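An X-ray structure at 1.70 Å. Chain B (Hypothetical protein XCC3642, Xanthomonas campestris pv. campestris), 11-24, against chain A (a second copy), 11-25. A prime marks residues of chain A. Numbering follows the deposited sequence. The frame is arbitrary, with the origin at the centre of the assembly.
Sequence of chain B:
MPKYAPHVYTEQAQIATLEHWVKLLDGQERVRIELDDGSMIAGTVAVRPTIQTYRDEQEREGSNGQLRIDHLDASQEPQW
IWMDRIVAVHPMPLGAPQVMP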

# COMPACT_ATOMS: atom_id res chain seq x y z
N GLU B 11 -11.00 -3.06 4.06
CA GLU B 11 -10.11 -2.65 5.15
C GLU B 11 -8.88 -1.92 4.63
O GLU B 11 -8.27 -2.37 3.67
CB GLU B 11 -9.69 -3.86 5.99
CG GLU B 11 -10.72 -4.30 7.02
CD GLU B 11 -10.17 -5.33 7.98
OE1 GLU B 11 -9.97 -6.49 7.57
OE2 GLU B 11 -9.92 -4.98 9.15
N GLN B 12 -8.50 -0.81 5.26
CA GLN B 12 -7.33 -0.03 4.82
C GLN B 12 -6.07 -0.85 4.55
O GLN B 12 -5.37 -0.62 3.56
CB GLN B 12 -7.01 1.07 5.85
CG GLN B 12 -8.11 2.10 6.00
CD GLN B 12 -8.45 2.78 4.69
OE1 GLN B 12 -7.58 3.36 4.04
NE2 GLN B 12 -9.71 2.70 4.28
N ALA B 13 -5.74 -1.79 5.45
CA ALA B 13 -4.56 -2.63 5.26
C ALA B 13 -4.74 -3.43 3.98
O ALA B 13 -3.81 -3.54 3.18
CB ALA B 13 -4.40 -3.58 6.44
N GLN B 14 -5.93 -3.98 3.79
CA GLN B 14 -6.22 -4.74 2.58
C GLN B 14 -6.03 -3.87 1.36
O GLN B 14 -5.41 -4.29 0.39
CB GLN B 14 -7.66 -5.27 2.61
CG GLN B 14 -7.98 -6.11 3.83
CD GLN B 14 -9.39 -6.65 3.80
OE1 GLN B 14 -10.35 -5.90 3.59
NE2 GLN B 14 -9.53 -7.95 4.03
N ILE B 15 -6.57 -2.66 1.41
CA ILE B 15 -6.45 -1.71 0.31
C ILE B 15 -4.96 -1.45 0.06
O ILE B 15 -4.51 -1.43 -1.09
CB ILE B 15 -7.16 -0.37 0.65
CG1 ILE B 15 -8.67 -0.60 0.82
CG2 ILE B 15 -6.91 0.66 -0.45
CD1 ILE B 15 -9.46 0.66 1.16
N ALA B 16 -4.20 -1.25 1.14
CA ALA B 16 -2.77 -0.99 1.08
C ALA B 16 -2.05 -2.05 0.25
O ALA B 16 -1.20 -1.74 -0.57
CB ALA B 16 -2.18 -0.96 2.50
N THR B 17 -2.42 -3.31 0.48
CA THR B 17 -1.86 -4.46 -0.22
C THR B 17 -2.18 -4.42 -1.72
O THR B 17 -1.29 -4.61 -2.56
CB THR B 17 -2.42 -5.79 0.35
OG1 THR B 17 -2.02 -5.93 1.72
CG2 THR B 17 -1.92 -6.99 -0.46
N LEU B 18 -3.44 -4.18 -2.05
CA LEU B 18 -3.87 -4.15 -3.44
C LEU B 18 -3.20 -3.03 -4.23
O LEU B 18 -2.83 -3.21 -5.39
CB LEU B 18 -5.40 -4.00 -3.53
CG LEU B 18 -6.23 -5.19 -3.01
CD1 LEU B 18 -7.70 -4.92 -3.25
CD2 LEU B 18 -5.81 -6.47 -3.70
N GLU B 19 -3.04 -1.88 -3.60
CA GLU B 19 -2.42 -0.74 -4.23
C GLU B 19 -0.92 -0.98 -4.42
O GLU B 19 -0.31 -0.42 -5.33
CB GLU B 19 -2.61 0.52 -3.38
CG GLU B 19 -4.06 0.93 -3.14
CD GLU B 19 -4.19 2.10 -2.18
OE1 GLU B 19 -5.31 2.61 -1.99
OE2 GLU B 19 -3.16 2.52 -1.60
N HIS B 20 -0.32 -1.79 -3.56
CA HIS B 20 1.10 -2.05 -3.69
C HIS B 20 1.33 -3.03 -4.82
O HIS B 20 2.35 -2.98 -5.51
CB HIS B 20 1.68 -2.60 -2.38
CG HIS B 20 3.17 -2.76 -2.40
ND1 HIS B 20 4.02 -1.71 -2.66
CD2 HIS B 20 3.95 -3.85 -2.21
CE1 HIS B 20 5.27 -2.15 -2.62
NE2 HIS B 20 5.25 -3.44 -2.35
N TRP B 21 0.34 -3.90 -5.04
CA TRP B 21 0.41 -4.88 -6.11
C TRP B 21 0.33 -4.18 -7.46
O TRP B 21 1.07 -4.51 -8.37
CB TRP B 21 -0.73 -5.89 -5.98
CG TRP B 21 -0.49 -6.97 -4.97
CD1 TRP B 21 -1.44 -7.71 -4.33
CD2 TRP B 21 0.78 -7.46 -4.53
NE1 TRP B 21 -0.84 -8.63 -3.50
CE2 TRP B 21 0.52 -8.50 -3.61
CE3 TRP B 21 2.11 -7.13 -4.81
CZ2 TRP B 21 1.54 -9.21 -2.97
CZ3 TRP B 21 3.13 -7.83 -4.18
CH2 TRP B 21 2.84 -8.86 -3.27
N VAL B 22 -0.56 -3.20 -7.55
CA VAL B 22 -0.73 -2.44 -8.78
C VAL B 22 0.55 -1.67 -9.11
O VAL B 22 0.81 -1.35 -10.27
CB VAL B 22 -1.89 -1.42 -8.66
CG1 VAL B 22 -1.98 -0.57 -9.93
CG2 VAL B 22 -3.21 -2.15 -8.42
N LYS B 23 1.34 -1.37 -8.09
CA LYS B 23 2.58 -0.64 -8.29
C LYS B 23 3.68 -1.55 -8.85
O LYS B 23 4.37 -1.18 -9.80
CB LYS B 23 3.04 0.00 -6.98
CG LYS B 23 4.22 0.95 -7.13
CD LYS B 23 4.48 1.74 -5.85
CE LYS B 23 3.27 2.60 -5.48
NZ LYS B 23 3.52 3.46 -4.30
N LEU B 24 3.86 -2.73 -8.26
CA LEU B 24 4.89 -3.66 -8.73
C LEU B 24 4.57 -4.14 -10.14
O LEU B 24 5.41 -4.08 -11.04
CB LEU B 24 5.03 -4.87 -7.79
CG LEU B 24 5.50 -4.62 -6.36
CD1 LEU B 24 5.77 -5.96 -5.70
CD2 LEU B 24 6.76 -3.76 -6.35
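Chain A (11-25) EQAQIATLEHWVKLL

Each stretch contains one helix. In chain B it covers residues 12-24, in chain A residues 12-23. Glu11 and Glu11′ hold the N-cap positions. The two helices cross steeply: their N-to-C directions differ by 103°, and the axes come within 8.6 Å. The contact buries 596 Å² in all, both sides summed. The register is reciprocal. Ala16 CA lies 5.3 Å from His20′ CA, and His20 CA lies 5.4 Å from Ala16′ CA.

Ala16 and Ala16′ lie at the centre, where the backbones come close. Ala16 CB is 3.7 Å from His20′ CB, and His20 CB is 3.4 Å from Ala16′ CB. Ala16 O also approaches Ala16′ CB at 4.0 Å.

His20′ is a knob in a hole formed by Gln12, Ile15, Ala16 and Glu19. Its chi1 is t. Both ring nitrogens donate hydrogen bonds, His20′ ND1 to Glu19 OE2 at 2.9 Å and His20′ NE2 to Gln12 OE1 at 2.7 Å. Gln12 O and Ala16 N lie over one face of the ring. Ile15 CG2 packs 3.7 Å from His20′ CE1. Leu24′ CD1 reaches Gln12 OE1 at 3.4 Å.

His20, also t, repeats the pattern with looser geometry. Its bonds from His20 NE2 to Gln12′ OE1 at 3.2 Å and from His20 ND1 to Glu19′ OE1 at 3.3 Å are both weak. Ala16′ CA lies over one face of this ring.

Salt bridges add to the contact, again unequally. Lys23 NZ is 2.8 Å from Glu19′ OE2, while Lys23′ NZ is 3.9 Å from Glu19 OE1, a long bridge. The lysines differ in shape: chi1 and chi2 are both t in Lys23 and both m in Lys23′. Most pairs recur in both directions, but Ile15 to His20′ and Gln12 to Leu24′ do not.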

# COMPACT_ATOMS: atom_id res chain seq x y z
N GLU A 11 10.91 -4.67 4.20
CA GLU A 11 9.93 -5.67 3.78
C GLU A 11 8.79 -5.02 3.00
O GLU A 11 8.21 -4.03 3.44
CB GLU A 11 9.39 -6.42 5.00
CG GLU A 11 8.69 -7.74 4.68
CD GLU A 11 9.67 -8.81 4.21
OE1 GLU A 11 10.73 -8.97 4.85
OE2 GLU A 11 9.36 -9.50 3.21
N GLN A 12 8.47 -5.58 1.83
CA GLN A 12 7.42 -5.04 0.97
C GLN A 12 6.06 -4.80 1.62
O GLN A 12 5.29 -3.96 1.15
CB GLN A 12 7.27 -5.91 -0.28
CG GLN A 12 8.51 -5.89 -1.16
CD GLN A 12 9.06 -4.48 -1.35
OE1 GLN A 12 8.44 -3.64 -2.01
NE2 GLN A 12 10.21 -4.21 -0.74
N ALA A 13 5.76 -5.52 2.69
CA ALA A 13 4.49 -5.34 3.38
C ALA A 13 4.48 -4.03 4.17
O ALA A 13 3.45 -3.36 4.24
CB ALA A 13 4.22 -6.51 4.32
N GLN A 14 5.62 -3.69 4.76
CA GLN A 14 5.75 -2.46 5.53
C GLN A 14 5.89 -1.26 4.61
O GLN A 14 5.47 -0.16 4.95
CB GLN A 14 6.96 -2.52 6.48
CG GLN A 14 6.74 -3.28 7.77
CD GLN A 14 6.24 -4.70 7.55
OE1 GLN A 14 5.06 -4.91 7.24
NE2 GLN A 14 7.12 -5.67 7.70
N ILE A 15 6.49 -1.47 3.44
CA ILE A 15 6.64 -0.38 2.50
C ILE A 15 5.26 -0.09 1.92
O ILE A 15 4.90 1.07 1.67
CB ILE A 15 7.61 -0.74 1.36
CG1 ILE A 15 9.00 -1.01 1.93
CG2 ILE A 15 7.70 0.42 0.39
CD1 ILE A 15 10.02 -1.36 0.89
N ALA A 16 4.47 -1.15 1.70
CA ALA A 16 3.11 -1.00 1.17
C ALA A 16 2.27 -0.19 2.16
O ALA A 16 1.48 0.66 1.76
CB ALA A 16 2.48 -2.37 0.94
N THR A 17 2.44 -0.47 3.45
CA THR A 17 1.71 0.25 4.48
C THR A 17 2.16 1.72 4.48
O THR A 17 1.33 2.63 4.41
CB THR A 17 1.96 -0.36 5.89
OG1 THR A 17 3.36 -0.33 6.18
CG2 THR A 17 1.50 -1.80 5.93
N LEU A 18 3.47 1.94 4.53
CA LEU A 18 4.02 3.29 4.53
C LEU A 18 3.53 4.14 3.37
O LEU A 18 3.27 5.34 3.53
CB LEU A 18 5.55 3.25 4.52
CG LEU A 18 6.24 2.77 5.80
CD1 LEU A 18 7.73 2.55 5.55
CD2 LEU A 18 6.03 3.80 6.90
N GLU A 19 3.38 3.53 2.19
CA GLU A 19 2.93 4.26 1.01
C GLU A 19 1.45 4.60 1.03
O GLU A 19 1.05 5.66 0.55
CB GLU A 19 3.29 3.48 -0.26
CG GLU A 19 4.79 3.47 -0.55
CD GLU A 19 5.18 2.59 -1.73
OE1 GLU A 19 4.87 1.38 -1.69
OE2 GLU A 19 5.80 3.11 -2.68
N HIS A 20 0.63 3.70 1.57
CA HIS A 20 -0.81 3.95 1.65
C HIS A 20 -1.11 5.15 2.57
O HIS A 20 -2.03 5.91 2.31
CB HIS A 20 -1.55 2.71 2.17
CG HIS A 20 -3.03 2.87 2.25
ND1 HIS A 20 -3.82 3.11 1.14
CD2 HIS A 20 -3.87 2.84 3.31
CE1 HIS A 20 -5.08 3.22 1.52
NE2 HIS A 20 -5.14 3.06 2.83
N TRP A 21 -0.31 5.30 3.63
CA TRP A 21 -0.50 6.41 4.57
C TRP A 21 -0.31 7.76 3.90
O TRP A 21 -1.02 8.72 4.22
CB TRP A 21 0.50 6.29 5.74
CG TRP A 21 0.22 5.17 6.71
CD1 TRP A 21 1.12 4.57 7.54
CD2 TRP A 21 -1.04 4.53 6.96
NE1 TRP A 21 0.51 3.60 8.29
CE2 TRP A 21 -0.82 3.55 7.96
CE3 TRP A 21 -2.33 4.68 6.44
CZ2 TRP A 21 -1.84 2.73 8.45
CZ3 TRP A 21 -3.35 3.87 6.93
CH2 TRP A 21 -3.10 2.91 7.92
N VAL A 22 0.65 7.84 2.99
CA VAL A 22 0.91 9.09 2.28
C VAL A 22 -0.34 9.47 1.48
O VAL A 22 -0.77 10.61 1.49
CB VAL A 22 2.13 8.94 1.33
CG1 VAL A 22 2.37 10.24 0.57
CG2 VAL A 22 3.36 8.56 2.14
N LYS A 23 -0.92 8.48 0.81
CA LYS A 23 -2.13 8.66 0.02
C LYS A 23 -3.27 9.23 0.86
O LYS A 23 -4.15 9.94 0.35
CB LYS A 23 -2.57 7.32 -0.58
CG LYS A 23 -1.71 6.82 -1.73
CD LYS A 23 -2.02 7.56 -3.02
CE LYS A 23 -3.53 7.55 -3.28
NZ LYS A 23 -4.10 6.19 -3.05
N LEU A 24 -3.27 8.92 2.15
CA LEU A 24 -4.30 9.40 3.05
C LEU A 24 -3.87 10.64 3.84
O LEU A 24 -4.64 11.18 4.62
CB LEU A 24 -4.69 8.29 4.02
CG LEU A 24 -5.15 6.98 3.36
CD1 LEU A 24 -5.46 5.95 4.45
CD2 LEU A 24 -6.38 7.23 2.50
N LEU A 25 -2.64 11.10 3.63
CA LEU A 25 -2.14 12.27 4.34
C LEU A 25 -1.70 13.37 3.38
O LEU A 25 -0.58 13.87 3.46
CB LEU A 25 -0.95 11.89 5.23
CG LEU A 25 -1.23 11.04 6.47
CD1 LEU A 25 0.07 10.51 7.06
CD2 LEU A 25 -1.97 11.88 7.49